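Local coordinates for anopheles Plasmodium-responsive Leucine-rich repeat protein 1B (Anopheles gambiae, PDB 4XGO) that probably acts in mosquito defence against Plasmodium, possibly together with the repeat protein LRIM1, through a longer protein of which this is the leucine-rich repeat domain, at residues 120-134 with 139-152. Residues are numbered along the deposited sequence; the frame is centred on the assembly and turned at random. Where two conformers were deposited one is given.
Sequences ALQNLQLSSNRLTHV and IPSLFHVNVSYNLL. With NAG (2-acetamido-2-deoxy-beta-D-glucopyranose), chain C; NAG (2-acetamido-2-deoxy-beta-D-glucopyranose), chain B; GOL (glycerol), chain I.
Two successive coils of the leucine-rich repeat solenoid meet here, strand 123-125 lying parallel to strand 144-146. Q122 O takes both F143 N and H144 N; then L124 N gives to H144 O, N146 N to L124 O and L126 N to N146 O, the last at 2.8 Å. Further along, the buried amide of N150 joins the coils at both its ends. Its ND2 reaches L126 O at 3.0 Å, the N-H pointing almost straight at it (168°), while N129 ND2 meets that same oxygen from the opposite face of the carbonyl plane. A second N-H of N150 ND2 goes to V147 O in its own coil, and N150 OD1 accepts L131 N at 3.0 Å, so the amide cannot easily turn. With CG beside its backbone N (chi1 -82°), N150 lies alongside L131, whose CB packs against OD1. N129 repeats the pattern one coil earlier through L107 N and M102 O. In the interior of the solenoid, between the two coils, L142 CD2 packs on L124 CB at 3.8 Å, and L152 CD2 reaches V134 CG1 at 3.9 Å.

The face bearing Q125 and N146 carries the glycan, bonded covalently from N146 ND2 to its first sugar. S148 N closes an Asx turn on N146 OD1, which also accepts S148 OG on a lone pair at 2.9 Å. Beyond it, the acetamide methyl C8 of the second sugar sits over one face of the Y149 ring. Parallel strands bonded through their backbones, followed by a column of inward asparagines (N129, N150, then N169) each bridging to the coil before, are typical of leucine-rich repeat solenoids.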
loop_
_atom_site.group_PDB
_atom_site.type_symbol
_atom_site.label_atom_id
_atom_site.label_comp_id
_atom_site.label_asym_id
_atom_site.label_seq_id
_atom_site.Cartn_x
_atom_site.Cartn_y
_atom_site.Cartn_z
ATOM N N ALA A 120 25.843 -9.011 17.329
ATOM C CA ALA A 120 24.714 -9.348 18.188
ATOM C C ALA A 120 23.391 -9.209 17.456
ATOM O O ALA A 120 22.336 -9.254 18.098
ATOM C CB ALA A 120 24.684 -8.449 19.412
ATOM N N LEU A 121 23.434 -9.017 16.141
ATOM C CA LEU A 121 22.205 -8.797 15.377
ATOM C C LEU A 121 21.348 -10.066 15.364
ATOM O O LEU A 121 21.757 -11.097 14.825
ATOM C CB LEU A 121 22.533 -8.346 13.947
ATOM C CG LEU A 121 21.339 -8.070 13.001
ATOM C CD1 LEU A 121 20.497 -6.928 13.511
ATOM C CD2 LEU A 121 21.808 -7.778 11.584
ATOM N N GLN A 122 20.155 -10.005 15.955
ATOM C CA GLN A 122 19.316 -11.190 16.048
ATOM C C GLN A 122 18.070 -11.138 15.190
ATOM O O GLN A 122 17.576 -12.181 14.793
ATOM C CB GLN A 122 18.867 -11.429 17.491
ATOM C CG GLN A 122 19.975 -11.836 18.427
ATOM C CD GLN A 122 19.453 -12.498 19.684
ATOM O OE1 GLN A 122 18.291 -12.931 19.749
ATOM N NE2 GLN A 122 20.294 -12.556 20.698
ATOM N N ASN A 123 17.550 -9.939 14.944
ATOM C CA ASN A 123 16.278 -9.772 14.253
ATOM C C ASN A 123 16.475 -8.844 13.063
ATOM O O ASN A 123 16.850 -7.693 13.232
ATOM C CB ASN A 123 15.223 -9.236 15.220
ATOM C CG ASN A 123 15.017 -10.153 16.418
ATOM O OD1 ASN A 123 14.386 -11.209 16.313
ATOM N ND2 ASN A 123 15.542 -9.753 17.566
ATOM N N LEU A 124 16.221 -9.374 11.867
ATOM C CA LEU A 124 16.478 -8.651 10.646
ATOM C C LEU A 124 15.239 -8.730 9.747
ATOM O O LEU A 124 14.782 -9.833 9.389
ATOM C CB LEU A 124 17.694 -9.240 9.946
ATOM C CG LEU A 124 18.100 -8.622 8.617
ATOM C CD1 LEU A 124 18.368 -7.130 8.730
ATOM C CD2 LEU A 124 19.320 -9.346 8.069
ATOM N N GLN A 125 14.717 -7.559 9.407
ATOM C CA GLN A 125 13.500 -7.443 8.611
ATOM C C GLN A 125 13.818 -6.660 7.354
ATOM O O GLN A 125 14.145 -5.465 7.431
ATOM C CB GLN A 125 12.432 -6.704 9.407
ATOM C CG GLN A 125 12.042 -7.389 10.700
ATOM C CD GLN A 125 11.369 -8.705 10.455
ATOM O OE1 GLN A 125 10.394 -8.781 9.697
ATOM N NE2 GLN A 125 11.882 -9.767 11.091
ATOM N N LEU A 126 13.760 -7.344 6.209
ATOM C CA LEU A 126 14.075 -6.777 4.911
ATOM C C LEU A 126 12.993 -7.086 3.882
ATOM O O LEU A 126 13.253 -7.019 2.661
ATOM C CB LEU A 126 15.411 -7.334 4.419
ATOM C CG LEU A 126 16.645 -6.893 5.220
ATOM C CD1 LEU A 126 17.891 -7.632 4.783
ATOM C CD2 LEU A 126 16.839 -5.396 5.111
ATOM N N SER A 127 11.784 -7.399 4.352
ATOM C CA SER A 127 10.719 -7.761 3.433
ATOM C C SER A 127 10.342 -6.582 2.528
ATOM O O SER A 127 10.503 -5.431 2.889
ATOM C CB SER A 127 9.495 -8.261 4.196
ATOM O OG SER A 127 8.882 -7.191 4.882
ATOM N N SER A 128 9.862 -6.905 1.326
ATOM C CA SER A 128 9.278 -5.915 0.422
ATOM C C SER A 128 10.293 -4.857 -0.003
ATOM O O SER A 128 10.046 -3.659 0.085
ATOM C CB SER A 128 8.010 -5.279 1.007
ATOM O OG SER A 128 7.002 -6.251 1.249
ATOM N N ASN A 129 11.438 -5.327 -0.457
ATOM C CA ASN A 129 12.389 -4.509 -1.185
ATOM C C ASN A 129 12.519 -5.072 -2.615
ATOM O O ASN A 129 11.553 -5.641 -3.133
ATOM C CB ASN A 129 13.704 -4.509 -0.428
ATOM C CG ASN A 129 13.676 -3.575 0.763
ATOM O OD1 ASN A 129 13.809 -2.372 0.602
ATOM N ND2 ASN A 129 13.557 -4.125 1.945
ATOM N N ARG A 130 13.683 -4.902 -3.245
ATOM C CA ARG A 130 13.961 -5.509 -4.557
ATOM C C ARG A 130 15.254 -6.306 -4.517
ATOM O O ARG A 130 16.054 -6.265 -5.470
ATOM C CB ARG A 130 14.103 -4.436 -5.632
ATOM C CG ARG A 130 12.949 -3.474 -5.782
ATOM C CD ARG A 130 13.309 -2.387 -6.796
ATOM N NE ARG A 130 14.351 -1.473 -6.320
ATOM C CZ ARG A 130 14.798 -0.406 -6.983
ATOM N NH1 ARG A 130 14.311 -0.125 -8.197
ATOM N NH2 ARG A 130 15.739 0.386 -6.443
ATOM N N LEU A 131 15.482 -7.007 -3.411
ATOM C CA LEU A 131 16.778 -7.604 -3.135
ATOM C C LEU A 131 17.090 -8.755 -4.072
ATOM O O LEU A 131 16.299 -9.682 -4.188
ATOM C CB LEU A 131 16.858 -8.091 -1.702
ATOM C CG LEU A 131 16.962 -6.952 -0.680
ATOM C CD1 LEU A 131 16.777 -7.544 0.704
ATOM C CD2 LEU A 131 18.310 -6.250 -0.806
ATOM N N THR A 132 18.255 -8.687 -4.715
ATOM C CA THR A 132 18.765 -9.820 -5.486
ATOM C C THR A 132 19.960 -10.486 -4.817
ATOM O O THR A 132 20.411 -11.548 -5.253
ATOM C CB THR A 132 19.200 -9.355 -6.877
ATOM O OG1 THR A 132 20.160 -8.302 -6.737
ATOM C CG2 THR A 132 17.989 -8.874 -7.669
ATOM N N HIS A 133 20.509 -9.845 -3.791
ATOM C CA HIS A 133 21.620 -10.394 -3.068
ATOM C C HIS A 133 21.565 -9.981 -1.604
ATOM O O HIS A 133 21.493 -8.796 -1.301
ATOM C CB HIS A 133 22.938 -9.878 -3.653
ATOM C CG HIS A 133 24.143 -10.389 -2.936
ATOM N ND1 HIS A 133 24.687 -11.633 -3.195
ATOM C CD2 HIS A 133 24.877 -9.859 -1.931
ATOM C CE1 HIS A 133 25.735 -11.823 -2.409
ATOM N NE2 HIS A 133 25.863 -10.767 -1.627
ATOM N N VAL A 134 21.603 -10.976 -0.726
ATOM C CA VAL A 134 21.897 -10.789 0.676
ATOM C C VAL A 134 22.422 -12.114 1.232
ATOM O O VAL A 134 21.708 -13.122 1.208
ATOM C CB VAL A 134 20.700 -10.262 1.499
ATOM C CG1 VAL A 134 19.467 -11.138 1.345
ATOM C CG2 VAL A 134 21.110 -10.118 2.958
ATOM N N ILE A 139 25.968 -13.944 8.931
ATOM C CA ILE A 139 25.515 -13.320 10.160
ATOM C C ILE A 139 24.991 -14.396 11.128
ATOM O O ILE A 139 23.770 -14.591 11.254
ATOM C CB ILE A 139 24.407 -12.292 9.844
ATOM C CG1 ILE A 139 24.763 -11.454 8.605
ATOM C CG2 ILE A 139 24.108 -11.404 11.048
ATOM C CD1 ILE A 139 23.561 -10.784 7.983
ATOM N N PRO A 140 25.900 -15.099 11.831
ATOM C CA PRO A 140 25.501 -16.231 12.674
ATOM C C PRO A 140 24.688 -15.903 13.933
ATOM O O PRO A 140 24.097 -16.810 14.537
ATOM C CB PRO A 140 26.844 -16.914 13.012
ATOM C CG PRO A 140 27.857 -15.864 12.841
ATOM C CD PRO A 140 27.375 -14.946 11.774
ATOM N N SER A 141 24.615 -14.624 14.298
ATOM C CA SER A 141 23.820 -14.189 15.430
ATOM C C SER A 141 22.329 -14.192 15.094
ATOM O O SER A 141 21.498 -14.097 15.993
ATOM C CB SER A 141 24.261 -12.789 15.892
ATOM O OG SER A 141 24.291 -11.857 14.824
ATOM N N LEU A 142 21.977 -14.299 13.815
ATOM C CA LEU A 142 20.543 -14.177 13.440
ATOM C C LEU A 142 19.669 -15.255 14.064
ATOM O O LEU A 142 20.030 -16.425 14.104
ATOM C CB LEU A 142 20.355 -14.169 11.917
ATOM C CG LEU A 142 20.852 -12.920 11.199
ATOM C CD1 LEU A 142 20.815 -13.109 9.687
ATOM C CD2 LEU A 142 20.083 -11.657 11.583
ATOM N N PHE A 143 18.515 -14.823 14.573
ATOM C CA PHE A 143 17.549 -15.685 15.234
ATOM C C PHE A 143 16.221 -15.661 14.462
ATOM O O PHE A 143 15.588 -16.706 14.291
ATOM C CB PHE A 143 17.354 -15.197 16.674
ATOM C CG PHE A 143 16.403 -16.031 17.483
ATOM C CD1 PHE A 143 16.729 -17.328 17.845
ATOM C CD2 PHE A 143 15.200 -15.494 17.929
ATOM C CE1 PHE A 143 15.846 -18.098 18.583
ATOM C CE2 PHE A 143 14.315 -16.255 18.676
ATOM C CZ PHE A 143 14.649 -17.555 19.009
ATOM N N HIS A 144 15.779 -14.463 14.061
ATOM C CA HIS A 144 14.514 -14.290 13.323
ATOM C C HIS A 144 14.813 -13.429 12.113
ATOM O O HIS A 144 15.349 -12.326 12.265
ATOM C CB HIS A 144 13.468 -13.562 14.167
ATOM C CG HIS A 144 12.720 -14.435 15.110
ATOM N ND1 HIS A 144 11.567 -14.015 15.733
ATOM C CD2 HIS A 144 12.929 -15.708 15.520
ATOM C CE1 HIS A 144 11.111 -14.986 16.504
ATOM N NE2 HIS A 144 11.925 -16.022 16.394
ATOM N N VAL A 145 14.493 -13.926 10.915
ATOM C CA VAL A 145 14.808 -13.234 9.699
ATOM C C VAL A 145 13.610 -13.233 8.736
ATOM O O VAL A 145 12.965 -14.263 8.544
ATOM C CB VAL A 145 15.995 -13.905 8.985
ATOM C CG1 VAL A 145 16.249 -13.204 7.672
ATOM C CG2 VAL A 145 17.249 -13.862 9.866
ATOM N N ASN A 146 13.341 -12.091 8.112
ATOM C CA ASN A 146 12.289 -12.003 7.121
ATOM C C ASN A 146 12.831 -11.291 5.906
ATOM O O ASN A 146 13.172 -10.095 5.979
ATOM C CB ASN A 146 11.077 -11.279 7.719
ATOM C CG ASN A 146 9.834 -11.401 6.873
ATOM O OD1 ASN A 146 9.891 -11.655 5.652
ATOM N ND2 ASN A 146 8.686 -11.243 7.540
ATOM N N VAL A 147 12.934 -12.028 4.792
ATOM C CA VAL A 147 13.329 -11.480 3.517
ATOM C C VAL A 147 12.253 -11.731 2.446
ATOM O O VAL A 147 12.558 -11.773 1.257
ATOM C CB VAL A 147 14.712 -11.998 3.028
ATOM C CG1 VAL A 147 15.824 -11.518 3.955
ATOM C CG2 VAL A 147 14.749 -13.528 2.896
ATOM N N SER A 148 10.994 -11.829 2.877
ATOM C CA SER A 148 9.898 -12.102 1.957
ATOM C C SER A 148 9.680 -10.931 1.004
ATOM O O SER A 148 10.054 -9.821 1.311
ATOM C CB SER A 148 8.600 -12.420 2.708
ATOM O OG SER A 148 8.096 -11.299 3.434
ATOM N N TYR A 149 9.099 -11.210 -0.162
ATOM C CA TYR A 149 8.789 -10.198 -1.168
ATOM C C TYR A 149 10.050 -9.460 -1.648
ATOM O O TYR A 149 10.168 -8.247 -1.557
ATOM C CB TYR A 149 7.703 -9.239 -0.679
ATOM C CG TYR A 149 6.368 -9.910 -0.450
ATOM C CD1 TYR A 149 5.444 -10.023 -1.487
ATOM C CD2 TYR A 149 6.035 -10.439 0.791
ATOM C CE1 TYR A 149 4.211 -10.630 -1.281
ATOM C CE2 TYR A 149 4.792 -11.033 1.002
ATOM C CZ TYR A 149 3.907 -11.124 -0.056
ATOM O OH TYR A 149 2.663 -11.712 0.121
ATOM N N ASN A 150 10.971 -10.235 -2.195
ATOM C CA ASN A 150 12.174 -9.717 -2.814
ATOM C C ASN A 150 12.400 -10.456 -4.134
ATOM O O ASN A 150 11.446 -11.081 -4.674
ATOM C CB ASN A 150 13.319 -9.813 -1.812
ATOM C CG ASN A 150 13.316 -8.652 -0.847
ATOM O OD1 ASN A 150 13.509 -7.505 -1.258
ATOM N ND2 ASN A 150 13.103 -8.931 0.417
ATOM N N LEU A 151 13.615 -10.376 -4.665
ATOM C CA LEU A 151 13.971 -11.007 -5.944
ATOM C C LEU A 151 15.136 -11.962 -5.801
ATOM O O LEU A 151 15.999 -12.058 -6.704
ATOM C CB LEU A 151 14.316 -9.926 -6.960
ATOM C CG LEU A 151 13.162 -8.976 -7.269
ATOM C CD1 LEU A 151 13.640 -7.756 -8.025
ATOM C CD2 LEU A 151 12.039 -9.662 -8.017
ATOM N N LEU A 152 15.179 -12.671 -4.684
ATOM C CA LEU A 152 16.298 -13.553 -4.372
ATOM C C LEU A 152 16.156 -14.858 -5.153
ATOM O O LEU A 152 15.055 -15.365 -5.303
ATOM C CB LEU A 152 16.359 -13.860 -2.875
ATOM C CG LEU A 152 16.608 -12.686 -1.935
ATOM C CD1 LEU A 152 16.418 -13.097 -0.479
ATOM C CD2 LEU A 152 17.991 -12.094 -2.172
HETATM C C1 NAG C . 7.394 -11.321 6.894
HETATM C C2 NAG C . 6.315 -11.793 7.867
HETATM C C3 NAG C . 4.942 -11.750 7.188
HETATM C C4 NAG C . 4.656 -10.369 6.622
HETATM C C5 NAG C . 5.861 -9.893 5.803
HETATM C C6 NAG C . 5.659 -8.432 5.392
HETATM C C7 NAG C . 6.366 -13.654 9.435
HETATM C C8 NAG C . 6.582 -15.116 9.661
HETATM N N2 NAG C . 6.535 -13.169 8.214
HETATM O O3 NAG C . 3.919 -12.166 8.078
HETATM O O4 NAG C . 3.568 -10.438 5.693
HETATM O O5 NAG C . 7.076 -9.999 6.530
HETATM O O6 NAG C . 5.378 -8.486 4.006
HETATM O O7 NAG C . 6.047 -12.942 10.377
HETATM C C1 NAG B . 2.362 -9.827 6.166
HETATM C C2 NAG B . 1.474 -9.514 4.971
HETATM C C3 NAG B . 0.180 -8.856 5.445
HETATM C C4 NAG B . -0.428 -9.517 6.689
HETATM C C5 NAG B . 0.605 -10.021 7.701
HETATM C C6 NAG B . -0.021 -11.003 8.684
HETATM C C7 NAG B . 2.296 -8.762 2.766
HETATM C C8 NAG B . 3.085 -7.734 2.005
HETATM N N2 NAG B . 2.193 -8.605 4.089
HETATM O O3 NAG B . -0.757 -8.886 4.386
HETATM O O4 NAG B . -1.281 -8.585 7.327
HETATM O O5 NAG B . 1.660 -10.685 7.040
HETATM O O6 NAG B . 0.858 -11.211 9.768
HETATM O O7 NAG B . 1.789 -9.687 2.149
HETATM C C1 GOL I . 9.325 -11.663 12.102
HETATM O O1 GOL I . 9.766 -12.705 11.219
HETATM C C2 GOL I . 8.208 -10.860 11.446
HETATM O O2 GOL I . 8.612 -10.346 10.169
HETATM C C3 GOL I . 7.785 -9.725 12.370
HETATM O O3 GOL I . 6.372 -9.524 12.247
#